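Local coordinates for protein GH62 hydrolase (Scytalidium thermophilum, PDB 4PVA) that probably cleaves alpha-L-arabinofuranosyl side groups from arabinoxylan, as a family 62 glycoside hydrolase of a thermophilic fungus, at residues 222-227 against 295-300; 252-256 against 267-272. All blocks are in the same frame, centred on the assembly; numbering follows the deposited sequence.

Following the chain from the N terminus, residues 222-227 come first, on the strand that opens a blade of the propeller; after strand 238-245 the chain reaches 252-256. Contact 2 closes a short loop, ten residues later, when 267-272 folds back along 252-256 at the outer edge of the same sheet. Contact 1 closes a much longer one: 67 residues separate its segments, and the whole of contact 2 falls within that span. Its second segment, 295-300, carries the edge strand 296-298 of the neighbouring sheet, next to 316-321. The two contacts meet through Phe253, whose CE2 lies 3.5 Å from Ala223 O and whose CZ lies 3.5 Å from His295 N, so that the ring packs against both segments of contact 1.

Contact 1. Residues 222-227 against 295-300; sequences EAACIY and HGEVIR. With PO4 (phosphate ion), chain F.
Tyr227 OH is held twice beside 295-300: it accepts from Val298 N (3.0 Å) and donates to a water, water 2, lying in the plane of its ring 2.6 Å from OH. That water is four-coordinate, since it also donates to Glu297 OE1 and Val298 O and accepts from Arg300 NE (2.8 Å). Arg300 NH2 bonds Glu297 OE1 nearly along its C-O axis at 3.1 Å, a salt bridge; Thr49 OG1 also bonds OE1, and Val105 O takes NH2. Tyr227 CG lies beside the backbone N (chi1 -64°), which carries the ring toward 295-300, where CZ meets Val298 CG2 obliquely at 3.7 Å. Further back along the strands, a second water, water 1, joins Ala223 O to Gly296 O, while Ala223 CB sits over one face of His295, 3.9 Å from the ring centroid, as a CH-pi contact. The imidazole edge is turned to the phosphate: His295 ND1 donates to O4 at 2.8 Å in a nearly straight bond (174°), and Lys46, Arg251, Gln320 and Tyr330 also grip the anion. The strands run almost parallel (9°), joined by the Tyr227 hydroxyl, side-chain packing and two waters rather than by backbone-to-backbone bonds, as innermost strands of adjoining blades in the five-bladed beta-propeller of family 62; the phosphate probably marks its active-site pocket.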
loop_
_atom_site.group_PDB
_atom_site.type_symbol
_atom_site.label_atom_id
_atom_site.label_comp_id
_atom_site.label_asym_id
_atom_site.label_seq_id
_atom_site.Cartn_x
_atom_site.Cartn_y
_atom_site.Cartn_z
ATOM N N GLU A 222 2.114 3.382 9.888
ATOM C CA GLU A 222 1.910 3.866 8.532
ATOM C C GLU A 222 1.408 2.719 7.673
ATOM O O GLU A 222 0.916 1.702 8.162
ATOM C CB GLU A 222 3.105 4.614 7.951
ATOM C CG GLU A 222 4.236 3.633 7.912
ATOM C CD GLU A 222 5.552 4.157 7.303
ATOM O OE1 GLU A 222 6.030 5.290 7.433
ATOM O OE2 GLU A 222 6.171 3.320 6.677
ATOM N N ALA A 223 1.435 2.931 6.378
ATOM C CA ALA A 223 1.201 1.892 5.373
ATOM C C ALA A 223 -0.215 1.345 5.450
ATOM O O ALA A 223 -0.457 0.137 5.300
ATOM C CB ALA A 223 2.257 0.798 5.471
ATOM N N ALA A 224 -1.189 2.220 5.617
ATOM C CA ALA A 224 -2.569 1.787 5.661
ATOM C C ALA A 224 -3.034 1.241 4.310
ATOM O O ALA A 224 -2.652 1.701 3.224
ATOM C CB ALA A 224 -3.466 2.927 6.070
ATOM N N CYS A 225 -3.920 0.266 4.410
ATOM C CA CYS A 225 -4.695 -0.269 3.288
ATOM C C CYS A 225 -6.129 -0.330 3.729
ATOM O O CYS A 225 -6.400 -0.804 4.818
ATOM C CB CYS A 225 -4.283 -1.714 2.930
ATOM S SG CYS A 225 -2.550 -2.022 2.580
ATOM N N ILE A 226 -7.055 0.120 2.889
ATOM C CA ILE A 226 -8.484 -0.032 3.127
ATOM C C ILE A 226 -9.086 -0.727 1.926
ATOM O O ILE A 226 -9.022 -0.224 0.800
ATOM C CB ILE A 226 -9.212 1.305 3.389
ATOM C CG1 ILE A 226 -8.709 2.047 4.654
ATOM C CG2 ILE A 226 -10.695 1.048 3.507
ATOM C CD1 ILE A 226 -7.332 2.654 4.591
ATOM N N TYR A 227 -9.682 -1.886 2.175
ATOM C CA TYR A 227 -10.271 -2.757 1.137
ATOM C C TYR A 227 -11.743 -2.991 1.391
ATOM O O TYR A 227 -12.181 -3.123 2.532
ATOM C CB TYR A 227 -9.587 -4.103 1.125
ATOM C CG TYR A 227 -8.137 -4.091 0.761
ATOM C CD1 TYR A 227 -7.740 -3.830 -0.540
ATOM C CD2 TYR A 227 -7.147 -4.376 1.675
ATOM C CE1 TYR A 227 -6.417 -3.836 -0.899
ATOM C CE2 TYR A 227 -5.821 -4.391 1.316
ATOM C CZ TYR A 227 -5.455 -4.114 0.031
ATOM O OH TYR A 227 -4.120 -4.132 -0.320
ATOM N N HIS A 295 4.824 -2.956 4.798
ATOM C CA HIS A 295 4.417 -2.114 3.691
ATOM C C HIS A 295 3.929 -2.891 2.501
ATOM O O HIS A 295 4.285 -2.602 1.361
ATOM C CB HIS A 295 5.540 -1.139 3.281
ATOM C CG HIS A 295 5.033 0.187 2.796
ATOM N ND1 HIS A 295 5.783 1.343 2.868
ATOM C CD2 HIS A 295 3.857 0.539 2.242
ATOM C CE1 HIS A 295 5.072 2.351 2.380
ATOM N NE2 HIS A 295 3.896 1.889 2.009
ATOM N N GLY A 296 3.006 -3.800 2.717
ATOM C CA GLY A 296 2.542 -4.704 1.681
ATOM C C GLY A 296 1.192 -4.314 1.105
ATOM O O GLY A 296 0.485 -3.420 1.605
ATOM N N GLU A 297 0.808 -5.008 0.043
ATOM C CA GLU A 297 -0.481 -4.837 -0.583
ATOM C C GLU A 297 -0.978 -6.156 -1.097
ATOM O O GLU A 297 -0.207 -7.004 -1.615
ATOM C CB GLU A 297 -0.415 -3.863 -1.774
ATOM C CG GLU A 297 -0.844 -2.442 -1.451
ATOM C CD GLU A 297 -1.114 -1.616 -2.707
ATOM O OE1 GLU A 297 -1.783 -2.156 -3.625
ATOM O OE2 GLU A 297 -0.726 -0.434 -2.753
ATOM N N VAL A 298 -2.278 -6.345 -1.055
ATOM C CA VAL A 298 -2.936 -7.482 -1.701
ATOM C C VAL A 298 -2.850 -7.355 -3.219
ATOM O O VAL A 298 -3.121 -6.270 -3.789
ATOM C CB VAL A 298 -4.427 -7.547 -1.265
ATOM C CG1 VAL A 298 -5.162 -8.663 -1.992
ATOM C CG2 VAL A 298 -4.526 -7.706 0.235
ATOM N N ILE A 299 -2.524 -8.427 -3.896
ATOM C CA ILE A 299 -2.554 -8.456 -5.356
ATOM C C ILE A 299 -3.999 -8.524 -5.796
ATOM O O ILE A 299 -4.714 -9.484 -5.497
ATOM C CB ILE A 299 -1.771 -9.648 -5.917
ATOM C CG1 ILE A 299 -0.329 -9.666 -5.415
ATOM C CG2 ILE A 299 -1.773 -9.586 -7.449
ATOM C CD1 ILE A 299 0.465 -10.868 -5.879
ATOM N N ARG A 300 -4.452 -7.510 -6.513
ATOM C CA ARG A 300 -5.865 -7.404 -6.853
ATOM C C ARG A 300 -6.160 -7.880 -8.291
ATOM O O ARG A 300 -5.474 -7.515 -9.237
ATOM C CB ARG A 300 -6.330 -5.968 -6.649
ATOM C CG ARG A 300 -6.554 -5.639 -5.194
ATOM C CD ARG A 300 -6.740 -4.146 -4.979
ATOM N NE ARG A 300 -5.468 -3.414 -5.010
ATOM C CZ ARG A 300 -5.065 -2.558 -5.957
ATOM N NH1 ARG A 300 -5.876 -2.181 -6.952
ATOM N NH2 ARG A 300 -3.872 -2.019 -5.846
HETATM P P PO4 F . 8.873 2.104 5.077
HETATM O O1 PO4 F . 8.501 1.020 6.115
HETATM O O2 PO4 F . 8.229 3.435 5.523
HETATM O O3 PO4 F . 10.372 2.282 5.152
HETATM O O4 PO4 F . 8.404 1.693 3.763
HETATM O O HOH W 1 0.991 -1.225 3.161
HETATM O O HOH W 2 -3.675 -3.836 -2.914
#

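Contact 2. Residues 252-256 against 267-272; sequences YFRSW and PLADTE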
loop_
_atom_site.group_PDB
_atom_site.type_symbol
_atom_site.label_atom_id
_atom_site.label_comp_id
_atom_site.label_asym_id
_atom_site.label_seq_id
_atom_site.Cartn_x
_atom_site.Cartn_y
_atom_site.Cartn_z
ATOM N N TYR A 252 4.637 -5.608 11.622
ATOM C CA TYR A 252 3.487 -6.473 11.412
ATOM C C TYR A 252 2.289 -5.625 11.068
ATOM O O TYR A 252 2.312 -4.409 11.274
ATOM C CB TYR A 252 3.213 -7.324 12.651
ATOM C CG TYR A 252 2.808 -6.587 13.896
ATOM C CD1 TYR A 252 3.768 -6.043 14.734
ATOM C CD2 TYR A 252 1.469 -6.487 14.268
ATOM C CE1 TYR A 252 3.402 -5.374 15.904
ATOM C CE2 TYR A 252 1.114 -5.833 15.436
ATOM C CZ TYR A 252 2.083 -5.308 16.235
ATOM O OH TYR A 252 1.670 -4.667 17.403
ATOM N N PHE A 253 1.226 -6.243 10.571
ATOM C CA PHE A 253 -0.008 -5.545 10.260
ATOM C C PHE A 253 -1.099 -5.846 11.265
ATOM O O PHE A 253 -1.370 -7.015 11.559
ATOM C CB PHE A 253 -0.483 -5.882 8.844
ATOM C CG PHE A 253 0.235 -5.063 7.811
ATOM C CD1 PHE A 253 1.468 -5.459 7.288
ATOM C CD2 PHE A 253 -0.274 -3.845 7.437
ATOM C CE1 PHE A 253 2.143 -4.620 6.401
ATOM C CE2 PHE A 253 0.410 -3.023 6.541
ATOM C CZ PHE A 253 1.633 -3.399 6.049
ATOM N N ARG A 254 -1.699 -4.779 11.772
ATOM C CA ARG A 254 -2.934 -4.807 12.545
ATOM C C ARG A 254 -4.096 -4.660 11.585
ATOM O O ARG A 254 -3.962 -4.116 10.493
ATOM C CB ARG A 254 -2.926 -3.655 13.540
ATOM C CG ARG A 254 -1.819 -3.717 14.585
ATOM C CD ARG A 254 -1.844 -2.524 15.528
ATOM N NE ARG A 254 -2.975 -2.530 16.415
ATOM C CZ ARG A 254 -3.483 -1.456 16.987
ATOM N NH1 ARG A 254 -3.000 -0.261 16.749
ATOM N NH2 ARG A 254 -4.536 -1.565 17.770
ATOM N N SER A 255 -5.250 -5.164 12.010
ATOM C CA SER A 255 -6.465 -5.095 11.225
ATOM C C SER A 255 -7.664 -4.693 12.051
ATOM O O SER A 255 -7.759 -5.004 13.254
ATOM C CB SER A 255 -6.740 -6.407 10.518
ATOM O OG SER A 255 -6.851 -7.516 11.441
ATOM N N TRP A 256 -8.602 -4.029 11.364
ATOM C CA TRP A 256 -9.878 -3.577 11.872
ATOM C C TRP A 256 -10.915 -3.802 10.770
ATOM O O TRP A 256 -10.575 -3.904 9.597
ATOM C CB TRP A 256 -9.887 -2.064 12.193
ATOM C CG TRP A 256 -8.946 -1.506 13.238
ATOM C CD1 TRP A 256 -9.312 -0.976 14.458
ATOM C CD2 TRP A 256 -7.544 -1.299 13.109
ATOM N NE1 TRP A 256 -8.217 -0.503 15.104
ATOM C CE2 TRP A 256 -7.115 -0.687 14.297
ATOM C CE3 TRP A 256 -6.610 -1.571 12.101
ATOM C CZ2 TRP A 256 -5.776 -0.337 14.507
ATOM C CZ3 TRP A 256 -5.296 -1.221 12.318
ATOM C CH2 TRP A 256 -4.888 -0.621 13.498
ATOM N N PRO A 267 -11.291 -3.321 16.113
ATOM C CA PRO A 267 -10.203 -4.274 15.916
ATOM C C PRO A 267 -10.675 -5.643 15.502
ATOM O O PRO A 267 -11.673 -6.140 16.017
ATOM C CB PRO A 267 -9.530 -4.311 17.295
ATOM C CG PRO A 267 -9.797 -2.957 17.844
ATOM C CD PRO A 267 -11.178 -2.642 17.422
ATOM N N LEU A 268 -9.898 -6.263 14.603
ATOM C CA LEU A 268 -10.143 -7.601 14.097
ATOM C C LEU A 268 -9.049 -8.499 14.659
ATOM O O LEU A 268 -9.256 -9.187 15.656
ATOM C CB LEU A 268 -10.184 -7.580 12.551
ATOM C CG LEU A 268 -10.482 -8.929 11.923
ATOM C CD1 LEU A 268 -11.891 -9.425 12.185
ATOM C CD2 LEU A 268 -10.195 -8.893 10.433
ATOM N N ALA A 269 -7.873 -8.470 14.067
ATOM C CA ALA A 269 -6.664 -9.158 14.564
ATOM C C ALA A 269 -5.624 -8.074 14.648
ATOM O O ALA A 269 -5.059 -7.659 13.626
ATOM C CB ALA A 269 -6.220 -10.265 13.619
ATOM N N ASP A 270 -5.380 -7.538 15.846
ATOM C CA ASP A 270 -4.646 -6.284 15.975
ATOM C C ASP A 270 -3.514 -6.298 17.007
ATOM O O ASP A 270 -3.116 -5.232 17.474
ATOM C CB ASP A 270 -5.593 -5.119 16.281
ATOM C CG ASP A 270 -5.910 -5.036 17.752
ATOM O OD1 ASP A 270 -5.952 -6.125 18.376
ATOM O OD2 ASP A 270 -6.135 -3.930 18.245
ATOM N N THR A 271 -2.991 -7.472 17.333
ATOM C CA THR A 271 -1.887 -7.579 18.284
ATOM C C THR A 271 -0.681 -8.220 17.625
ATOM O O THR A 271 -0.783 -8.873 16.598
ATOM C CB THR A 271 -2.288 -8.392 19.555
ATOM O OG1 THR A 271 -2.378 -9.771 19.194
ATOM C CG2 THR A 271 -3.567 -7.937 20.149
ATOM N N GLU A 272 0.491 -8.065 18.228
ATOM C CA GLU A 272 1.672 -8.669 17.678
ATOM C C GLU A 272 1.562 -10.188 17.757
ATOM O O GLU A 272 2.015 -10.911 16.851
ATOM C CB GLU A 272 2.938 -8.152 18.356
ATOM C CG GLU A 272 4.168 -8.599 17.580
ATOM C CD GLU A 272 5.439 -7.877 17.942
ATOM O OE1 GLU A 272 5.507 -7.221 19.011
ATOM O OE2 GLU A 272 6.376 -7.970 17.107
HETATM O O HOH W 3 3.581 -4.692 19.335
#
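The loop 267-272 runs back antiparallel along strand 252-256, with Trp256 and Pro267 a non-hydrogen-bonded pair and Leu268 and Ala269 together facing Ser255 as a classic beta bulge. Leu268 N donates to Ser255 O (2.8 Å), and Ser255 N to Ala269 O (3.0 Å). The serine hydroxyl grips the same carbonyl: OG, set between the backbone N and C by a chi1 of 58°, donates to Ala269 O at 2.8 Å, on the same face of the carbonyl plane as Ser255 N. The side chains of Arg254 and Asp270 run alongside each other in the same direction. The arginine uses NE for the backbone Asp270 O (2.9 Å) and NH2 for OD2 (2.9 Å), the latter a fairly straight salt bridge (166°) that meets the carboxylate from above its plane. NH1 goes to Ala219 O, so all three guanidinium nitrogens are engaged and the group's rotation is fixed, while CZ2 of Trp256 covers the centre of one face. The Trp256 indole also packs its CD1 against Pro267 CD (3.9 Å). At the other end, the ring of Tyr252 takes Glu272 over one face: CA stands 3.9 Å from the centroid as a CH-pi contact, and CB touches CZ at 3.6 Å. The extended glutamate runs out past the CD1-CE1 side of the ring, its carboxylate turned only 16° from the ring plane; OE1 bonds Gln247 N and is joined to Tyr252 OH by water 3. Strand 251-258 thus lies between this bulged edge and strand 238-245, whose Leu240 and Val242 pack against Trp256, while Phe253 points away from the loop to meet Phe317 of strand 316-321 edge-to-face.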